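Local coordinates for protein phosphoribosylaminoimidazole-succinocarboxamide synthase (PDB 4O7W) that catalyses the ATP-dependent joining of L-aspartate to carboxyaminoimidazole ribonucleotide, giving SAICAR in de novo purine biosynthesis, at residues A[174-179]-A[190-195]; A[55-60]-A[186-191]. All coordinates share one frame; numbering follows the deposited sequence.

The two contacts lie side by side, their centres about 8 Å apart, and share Asp190 and Glu191. Along the chain, helix 45-62 comes first with segment 55-60, then strand 169-180 with segment 174-179, and finally strand 186-188 with the loop that follows it. Contact 1 sets that loop against strand 169-180 on the ligand side; contact 2 sets strand 186-188 and the start of the loop against the helix. Strands 169-180 and 186-188 are antiparallel neighbours in one sheet, joined by a probable hydrogen bond from Ala189 N to Glu177 O (2.8 Å). Strand 186-188 thus forms part of the sheet and, with the start of the following loop, packs against helix 45-62; both contacts border the bound ATP.

Contact 1: A[174-179]-A[190-195]; sequences FKLEFG and DEISPD. With TYD (thymidine-5'-diphosphate), chain B; ATP (adenosine-5'-triphosphate), chain C.
Lys175 reaches across to Asp190 with its ammonium group, NZ lying 3.2 Å from Asp190 OD1 in a long, weak salt bridge; the same NZ pairs with Glu177 OE2 at 3.1 Å. The main partner of Asp190 is Lys13, through OD2. The lysine chain leaves with CG opposite the backbone N (chi1 -179°) and CB against N1 of the thymine of the bound thymidine diphosphate; bends at chi2 and chi3 then fold it over the base, bring CE to the thymine N3 and direct NZ to the acids. The tight part is here: the carboxylates of Glu177 and Asp190 are stacked with planes 3° apart, and their nearest oxygens, Glu177 OE2 and Asp190 OD1, are 3.8 Å apart. Their repulsion is probably offset by Lys175, which bridges the two, by Lys13, and by Lys122, which pairs with Glu177 OE1.

On the looser side the segments are joined mainly through ordered waters. One accepts from Lys175 NZ and lies 2.8 Å from both Lys175 O and Glu191 O; a second accepts from the same NZ and donates to Asp190 OD1. Direct apolar contact is slight, Leu176 CD2 meeting Ile192 CD1 at 4.0 Å. Strand 169-180 and the loop after strand 186-188 line the bound ATP, whose ribose O2' donates to Glu177 OE1 at 2.6 Å, in the nucleotide-binding site of this SAICAR synthetase.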
loop_
_atom_site.group_PDB
_atom_site.type_symbol
_atom_site.label_atom_id
_atom_site.label_comp_id
_atom_site.label_asym_id
_atom_site.label_seq_id
_atom_site.Cartn_x
_atom_site.Cartn_y
_atom_site.Cartn_z
ATOM N N PHE A 174 7.432 -13.210 6.508
ATOM C CA PHE A 174 7.249 -14.293 5.538
ATOM C C PHE A 174 6.132 -13.959 4.566
ATOM O O PHE A 174 5.315 -13.065 4.823
ATOM C CB PHE A 174 6.950 -15.641 6.236
ATOM C CG PHE A 174 5.677 -15.649 7.059
ATOM C CD1 PHE A 174 4.497 -16.170 6.532
ATOM C CD2 PHE A 174 5.669 -15.168 8.361
ATOM C CE1 PHE A 174 3.325 -16.207 7.276
ATOM C CE2 PHE A 174 4.493 -15.193 9.122
ATOM C CZ PHE A 174 3.316 -15.705 8.575
ATOM N N LYS A 175 6.087 -14.706 3.468
ATOM C CA LYS A 175 5.107 -14.482 2.420
ATOM C C LYS A 175 4.279 -15.755 2.207
ATOM O O LYS A 175 4.825 -16.856 2.146
ATOM C CB LYS A 175 5.807 -14.074 1.119
ATOM C CG LYS A 175 4.865 -13.778 -0.058
ATOM C CD LYS A 175 4.572 -15.019 -0.903
ATOM C CE LYS A 175 5.796 -15.453 -1.735
ATOM N NZ LYS A 175 5.619 -16.851 -2.265
ATOM N N LEU A 176 2.964 -15.584 2.106
ATOM C CA LEU A 176 2.056 -16.661 1.738
ATOM C C LEU A 176 1.315 -16.348 0.449
ATOM O O LEU A 176 1.234 -15.182 0.020
ATOM C CB LEU A 176 1.013 -16.904 2.831
ATOM C CG LEU A 176 1.516 -17.200 4.246
ATOM C CD1 LEU A 176 0.337 -17.172 5.210
ATOM C CD2 LEU A 176 2.288 -18.512 4.330
ATOM N N GLU A 177 0.761 -17.412 -0.143
ATOM C CA GLU A 177 -0.137 -17.329 -1.276
ATOM C C GLU A 177 -1.334 -18.252 -1.025
ATOM O O GLU A 177 -1.245 -19.238 -0.262
ATOM C CB GLU A 177 0.585 -17.727 -2.573
ATOM C CG GLU A 177 1.782 -16.840 -2.928
ATOM C CD GLU A 177 2.381 -17.153 -4.295
ATOM O OE1 GLU A 177 1.719 -17.785 -5.144
ATOM O OE2 GLU A 177 3.525 -16.751 -4.536
ATOM N N PHE A 178 -2.452 -17.913 -1.657
ATOM C CA PHE A 178 -3.724 -18.540 -1.395
ATOM C C PHE A 178 -4.464 -18.728 -2.703
ATOM O O PHE A 178 -4.275 -17.955 -3.648
ATOM C CB PHE A 178 -4.595 -17.629 -0.517
ATOM C CG PHE A 178 -4.082 -17.443 0.883
ATOM C CD1 PHE A 178 -4.497 -18.292 1.910
ATOM C CD2 PHE A 178 -3.197 -16.410 1.179
ATOM C CE1 PHE A 178 -4.045 -18.116 3.212
ATOM C CE2 PHE A 178 -2.729 -16.232 2.480
ATOM C CZ PHE A 178 -3.150 -17.090 3.494
ATOM N N GLY A 179 -5.341 -19.729 -2.724
ATOM C CA GLY A 179 -6.290 -19.928 -3.803
ATOM C C GLY A 179 -7.613 -20.453 -3.270
ATOM O O GLY A 179 -7.745 -20.766 -2.076
ATOM N N ASP A 190 1.134 -22.451 -2.565
ATOM C CA ASP A 190 2.566 -22.270 -2.817
ATOM C C ASP A 190 3.493 -23.015 -1.822
ATOM O O ASP A 190 3.296 -24.201 -1.560
ATOM C CB ASP A 190 2.902 -20.773 -2.892
ATOM C CG ASP A 190 4.196 -20.508 -3.654
ATOM O OD1 ASP A 190 5.105 -19.918 -3.056
ATOM O OD2 ASP A 190 4.297 -20.884 -4.844
ATOM N N GLU A 191 4.485 -22.318 -1.259
ATOM C CA GLU A 191 5.492 -22.959 -0.424
ATOM C C GLU A 191 5.676 -22.205 0.881
ATOM O O GLU A 191 5.266 -21.044 0.993
ATOM C CB GLU A 191 6.853 -23.020 -1.171
ATOM C CG GLU A 191 7.601 -21.687 -1.233
ATOM C CD GLU A 191 8.913 -21.747 -2.003
ATOM O OE1 GLU A 191 9.938 -22.224 -1.461
ATOM O OE2 GLU A 191 8.928 -21.284 -3.159
ATOM N N ILE A 192 6.328 -22.861 1.845
ATOM C CA ILE A 192 6.804 -22.200 3.056
ATOM C C ILE A 192 8.216 -22.726 3.323
ATOM O O ILE A 192 8.398 -23.868 3.742
ATOM C CB ILE A 192 5.884 -22.441 4.285
ATOM C CG1 ILE A 192 4.460 -21.938 4.032
ATOM C CG2 ILE A 192 6.437 -21.740 5.521
ATOM C CD1 ILE A 192 3.489 -22.253 5.161
ATOM N N SER A 193 9.210 -21.886 3.052
ATOM C CA SER A 193 10.590 -22.303 3.115
ATOM C C SER A 193 11.485 -21.127 3.507
ATOM O O SER A 193 11.001 -20.000 3.651
ATOM C CB SER A 193 11.005 -22.840 1.752
ATOM O OG SER A 193 11.076 -21.778 0.822
ATOM N N PRO A 194 12.805 -21.382 3.671
ATOM C CA PRO A 194 13.754 -20.287 3.894
ATOM C C PRO A 194 13.853 -19.325 2.702
ATOM O O PRO A 194 14.436 -18.249 2.844
ATOM C CB PRO A 194 15.088 -21.017 4.106
ATOM C CG PRO A 194 14.713 -22.395 4.543
ATOM C CD PRO A 194 13.467 -22.699 3.747
ATOM N N ASP A 195 13.305 -19.716 1.542
ATOM C CA ASP A 195 13.144 -18.793 0.399
ATOM C C ASP A 195 12.063 -17.742 0.637
ATOM O O ASP A 195 12.151 -16.627 0.121
ATOM C CB ASP A 195 12.759 -19.550 -0.882
ATOM C CG ASP A 195 13.965 -20.036 -1.668
ATOM O OD1 ASP A 195 13.815 -20.296 -2.875
ATOM O OD2 ASP A 195 15.062 -20.151 -1.092
HETATM P PA TYD B . 10.154 -7.947 1.597
HETATM O O1A TYD B . 10.987 -7.393 2.712
HETATM O O2A TYD B . 8.845 -7.233 1.333
HETATM O O3A TYD B . 10.911 -7.972 0.182
HETATM P PB TYD B . 12.430 -8.388 -0.171
HETATM O O1B TYD B . 13.301 -7.877 0.954
HETATM O O2B TYD B . 12.399 -9.901 -0.222
HETATM O O3B TYD B . 12.631 -7.763 -1.520
HETATM O "O5'" TYD B . 9.902 -9.493 1.891
HETATM C "C5'" TYD B . 9.164 -9.880 3.038
HETATM C "C4'" TYD B . 9.202 -11.395 3.250
HETATM O "O4'" TYD B . 8.311 -12.014 2.324
HETATM C "C3'" TYD B . 10.577 -12.037 3.037
HETATM O "O3'" TYD B . 10.684 -13.134 3.939
HETATM C "C2'" TYD B . 10.534 -12.603 1.636
HETATM C "C1'" TYD B . 9.044 -12.855 1.420
HETATM N N1 TYD B . 8.610 -12.549 0.052
HETATM C C2 TYD B . 8.782 -13.513 -0.988
HETATM O O2 TYD B . 9.300 -14.616 -0.741
HETATM N N3 TYD B . 8.372 -13.246 -2.238
HETATM C C4 TYD B . 7.776 -12.069 -2.525
HETATM O O4 TYD B . 7.383 -11.832 -3.679
HETATM C C5 TYD B . 7.557 -11.044 -1.463
HETATM C C5M TYD B . 6.886 -9.712 -1.750
HETATM C C6 TYD B . 8.007 -11.362 -0.187
HETATM P PG ATP C . 4.862 -16.384 -10.231
HETATM O O1G ATP C . 4.856 -15.397 -11.377
HETATM O O2G ATP C . 4.178 -17.686 -10.549
HETATM O O3G ATP C . 4.509 -15.790 -8.891
HETATM P PB ATP C . 7.066 -18.184 -10.441
HETATM O O1B ATP C . 6.665 -18.519 -11.856
HETATM O O2B ATP C . 8.526 -18.048 -10.079
HETATM O O3B ATP C . 6.414 -16.766 -10.040
HETATM P PA ATP C . 7.150 -20.568 -8.868
HETATM O O1A ATP C . 7.278 -20.440 -7.371
HETATM O O2A ATP C . 8.407 -20.876 -9.650
HETATM O O3A ATP C . 6.392 -19.251 -9.426
HETATM O "O5'" ATP C . 6.099 -21.748 -9.211
HETATM C "C5'" ATP C . 4.885 -21.940 -8.470
HETATM C "C4'" ATP C . 3.676 -21.377 -9.223
HETATM O "O4'" ATP C . 2.494 -22.160 -8.971
HETATM C "C3'" ATP C . 3.314 -19.992 -8.737
HETATM O "O3'" ATP C . 2.705 -19.326 -9.844
HETATM C "C2'" ATP C . 2.268 -20.248 -7.661
HETATM O "O2'" ATP C . 1.435 -19.125 -7.409
HETATM C "C1'" ATP C . 1.493 -21.403 -8.266
HETATM N N9 ATP C . 0.844 -22.274 -7.250
HETATM C C8 ATP C . 1.303 -22.574 -6.020
HETATM N N7 ATP C . 0.459 -23.411 -5.379
HETATM C C5 ATP C . -0.567 -23.680 -6.219
HETATM C C6 ATP C . -1.818 -24.491 -6.201
HETATM N N6 ATP C . -2.170 -25.231 -5.129
HETATM N N1 ATP C . -2.614 -24.455 -7.297
HETATM C C2 ATP C . -2.309 -23.744 -8.393
HETATM N N3 ATP C . -1.198 -23.004 -8.480
HETATM C C4 ATP C . -0.307 -22.927 -7.453
HETATM O O HOH W 1 5.018 -18.452 -0.161
HETATM O O HOH W 2 7.434 -18.517 -3.695
HETATM O O HOH W 3 2.061 -19.875 1.134
#

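Contact 2: A[55-60]-A[186-191]; sequences IFFKLL and IVLADE. With ATP (adenosine-5'-triphosphate), chain C.
One wall of the adenine-binding pocket is backed by this contact: Ala189 CB and Asp190 N face N7 of the ATP base, with Asp190 N 3.0 Å from it, while the ring of Phe57 meets the same piece of backbone from the helix. The phenyl group comes edge-on. Its CZ lies 3.3 Å from Asp190 O, which sits in the ring plane, and 3.6 Å from Ala189 O, also near that plane, so the weakly positive C-H edge is turned to two carbonyl oxygens, a probably favourable arrangement. With CG opposite its own carbonyl carbon (chi1 -74°), Phe57 extends from the helix into this position. At the same edge, Phe57 CE1 touches Leu188 CD2 at 4.1 Å. That methyl is met more closely by Leu60 CD1, at 3.6 Å, the two leucine side chains crossing at about a right angle. His68, which stacks edge-to-face with Phe57, is hydrogen-bonded to ATP through ND1. In place of Phe57, an alanine here would probably open a gap beside Leu188, take the ring edge from the two carbonyls and leave the His68 ring without its edge-to-face partner. Phe57 and Leu60 lie about one turn apart on helix 45-62, whose Leu60 also touches Val156 of helix 143-165, while Leu188 packs on Leu176 and Phe178 of strand 169-180.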
loop_
_atom_site.group_PDB
_atom_site.type_symbol
_atom_site.label_atom_id
_atom_site.label_comp_id
_atom_site.label_asym_id
_atom_site.label_seq_id
_atom_site.Cartn_x
_atom_site.Cartn_y
_atom_site.Cartn_z
ATOM N N ILE A 55 6.932 -30.059 6.280
ATOM C CA ILE A 55 6.894 -29.928 7.730
ATOM C C ILE A 55 5.986 -28.760 8.159
ATOM O O ILE A 55 5.181 -28.901 9.085
ATOM C CB ILE A 55 8.311 -29.745 8.324
ATOM C CG1 ILE A 55 9.117 -31.038 8.155
ATOM C CG2 ILE A 55 8.229 -29.351 9.797
ATOM C CD1 ILE A 55 10.623 -30.854 8.279
ATOM N N PHE A 56 6.123 -27.612 7.498
ATOM C CA PHE A 56 5.283 -26.467 7.844
ATOM C C PHE A 56 3.810 -26.739 7.515
ATOM O O PHE A 56 2.944 -26.508 8.347
ATOM C CB PHE A 56 5.802 -25.176 7.197
ATOM C CG PHE A 56 7.090 -24.666 7.810
ATOM C CD1 PHE A 56 7.209 -24.502 9.192
ATOM C CD2 PHE A 56 8.180 -24.322 7.003
ATOM C CE1 PHE A 56 8.391 -24.019 9.751
ATOM C CE2 PHE A 56 9.356 -23.824 7.552
ATOM C CZ PHE A 56 9.466 -23.679 8.930
ATOM N N PHE A 57 3.531 -27.288 6.340
ATOM C CA PHE A 57 2.143 -27.578 5.974
ATOM C C PHE A 57 1.470 -28.589 6.917
ATOM O O PHE A 57 0.290 -28.437 7.248
ATOM C CB PHE A 57 2.017 -28.040 4.516
ATOM C CG PHE A 57 2.179 -26.938 3.505
ATOM C CD1 PHE A 57 1.527 -25.728 3.654
ATOM C CD2 PHE A 57 2.969 -27.130 2.372
ATOM C CE1 PHE A 57 1.677 -24.712 2.713
ATOM C CE2 PHE A 57 3.127 -26.122 1.425
ATOM C CZ PHE A 57 2.482 -24.913 1.596
ATOM N N LYS A 58 2.225 -29.590 7.363
ATOM C CA LYS A 58 1.709 -30.578 8.305
ATOM C C LYS A 58 1.413 -29.968 9.669
ATOM O O LYS A 58 0.355 -30.234 10.234
ATOM C CB LYS A 58 2.654 -31.776 8.423
ATOM C CG LYS A 58 2.615 -32.692 7.205
ATOM C CD LYS A 58 3.688 -33.756 7.326
ATOM C CE LYS A 58 3.516 -34.836 6.265
ATOM N NZ LYS A 58 4.669 -35.777 6.308
ATOM N N LEU A 59 2.328 -29.143 10.184
ATOM C CA LEU A 59 2.104 -28.412 11.433
ATOM C C LEU A 59 0.841 -27.554 11.360
ATOM O O LEU A 59 -0.012 -27.602 12.250
ATOM C CB LEU A 59 3.309 -27.525 11.760
ATOM C CG LEU A 59 3.193 -26.552 12.937
ATOM C CD1 LEU A 59 3.235 -27.265 14.295
ATOM C CD2 LEU A 59 4.323 -25.542 12.845
ATOM N N LEU A 60 0.724 -26.780 10.282
ATOM C CA LEU A 60 -0.411 -25.882 10.076
ATOM C C LEU A 60 -1.726 -26.652 9.949
ATOM O O LEU A 60 -2.748 -26.226 10.498
ATOM C CB LEU A 60 -0.176 -24.990 8.848
ATOM C CG LEU A 60 0.980 -23.988 8.938
ATOM C CD1 LEU A 60 1.199 -23.295 7.605
ATOM C CD2 LEU A 60 0.741 -22.962 10.048
ATOM N N ILE A 186 -11.067 -20.817 1.140
ATOM C CA ILE A 186 -9.740 -20.212 0.987
ATOM C C ILE A 186 -8.653 -21.138 1.536
ATOM O O ILE A 186 -8.649 -21.495 2.713
ATOM C CB ILE A 186 -9.705 -18.767 1.549
ATOM C CG1 ILE A 186 -10.676 -17.897 0.708
ATOM C CG2 ILE A 186 -8.278 -18.196 1.524
ATOM C CD1 ILE A 186 -11.075 -16.570 1.308
ATOM N N VAL A 187 -7.750 -21.542 0.646
ATOM C CA VAL A 187 -6.786 -22.596 0.919
ATOM C C VAL A 187 -5.344 -22.065 0.756
ATOM O O VAL A 187 -5.018 -21.407 -0.234
ATOM C CB VAL A 187 -7.031 -23.813 -0.017
ATOM C CG1 VAL A 187 -5.970 -24.879 0.202
ATOM C CG2 VAL A 187 -8.424 -24.410 0.217
ATOM N N LEU A 188 -4.505 -22.337 1.745
ATOM C CA LEU A 188 -3.125 -21.875 1.738
ATOM C C LEU A 188 -2.326 -22.683 0.727
ATOM O O LEU A 188 -2.449 -23.907 0.665
ATOM C CB LEU A 188 -2.524 -21.999 3.140
ATOM C CG LEU A 188 -1.050 -21.629 3.334
ATOM C CD1 LEU A 188 -0.850 -20.152 3.063
ATOM C CD2 LEU A 188 -0.633 -21.940 4.758
ATOM N N ALA A 189 -1.513 -21.992 -0.070
ATOM C CA ALA A 189 -0.921 -22.595 -1.252
ATOM C C ALA A 189 0.595 -22.364 -1.348
ATOM O O ALA A 189 1.259 -22.125 -0.334
ATOM C CB ALA A 189 -1.646 -22.091 -2.498
ATOM N N ASP A 190 1.134 -22.451 -2.565
ATOM C CA ASP A 190 2.566 -22.270 -2.817
ATOM C C ASP A 190 3.493 -23.015 -1.822
ATOM O O ASP A 190 3.296 -24.201 -1.560
ATOM C CB ASP A 190 2.902 -20.773 -2.892
ATOM C CG ASP A 190 4.196 -20.508 -3.654
ATOM O OD1 ASP A 190 5.105 -19.918 -3.056
ATOM O OD2 ASP A 190 4.297 -20.884 -4.844
ATOM N N GLU A 191 4.485 -22.318 -1.259
ATOM C CA GLU A 191 5.492 -22.959 -0.424
ATOM C C GLU A 191 5.676 -22.205 0.881
ATOM O O GLU A 191 5.266 -21.044 0.993
ATOM C CB GLU A 191 6.853 -23.020 -1.171
ATOM C CG GLU A 191 7.601 -21.687 -1.233
ATOM C CD GLU A 191 8.913 -21.747 -2.003
ATOM O OE1 GLU A 191 9.938 -22.224 -1.461
ATOM O OE2 GLU A 191 8.928 -21.284 -3.159
HETATM P PG ATP C . 4.862 -16.384 -10.231
HETATM O O1G ATP C . 4.856 -15.397 -11.377
HETATM O O2G ATP C . 4.178 -17.686 -10.549
HETATM O O3G ATP C . 4.509 -15.790 -8.891
HETATM P PB ATP C . 7.066 -18.184 -10.441
HETATM O O1B ATP C . 6.665 -18.519 -11.856
HETATM O O2B ATP C . 8.526 -18.048 -10.079
HETATM O O3B ATP C . 6.414 -16.766 -10.040
HETATM P PA ATP C . 7.150 -20.568 -8.868
HETATM O O1A ATP C . 7.278 -20.440 -7.371
HETATM O O2A ATP C . 8.407 -20.876 -9.650
HETATM O O3A ATP C . 6.392 -19.251 -9.426
HETATM O "O5'" ATP C . 6.099 -21.748 -9.211
HETATM C "C5'" ATP C . 4.885 -21.940 -8.470
HETATM C "C4'" ATP C . 3.676 -21.377 -9.223
HETATM O "O4'" ATP C . 2.494 -22.160 -8.971
HETATM C "C3'" ATP C . 3.314 -19.992 -8.737
HETATM O "O3'" ATP C . 2.705 -19.326 -9.844
HETATM C "C2'" ATP C . 2.268 -20.248 -7.661
HETATM O "O2'" ATP C . 1.435 -19.125 -7.409
HETATM C "C1'" ATP C . 1.493 -21.403 -8.266
HETATM N N9 ATP C . 0.844 -22.274 -7.250
HETATM C C8 ATP C . 1.303 -22.574 -6.020
HETATM N N7 ATP C . 0.459 -23.411 -5.379
HETATM C C5 ATP C . -0.567 -23.680 -6.219
HETATM C C6 ATP C . -1.818 -24.491 -6.201
HETATM N N6 ATP C . -2.170 -25.231 -5.129
HETATM N N1 ATP C . -2.614 -24.455 -7.297
HETATM C C2 ATP C . -2.309 -23.744 -8.393
HETATM N N3 ATP C . -1.198 -23.004 -8.480
HETATM C C4 ATP C . -0.307 -22.927 -7.453
#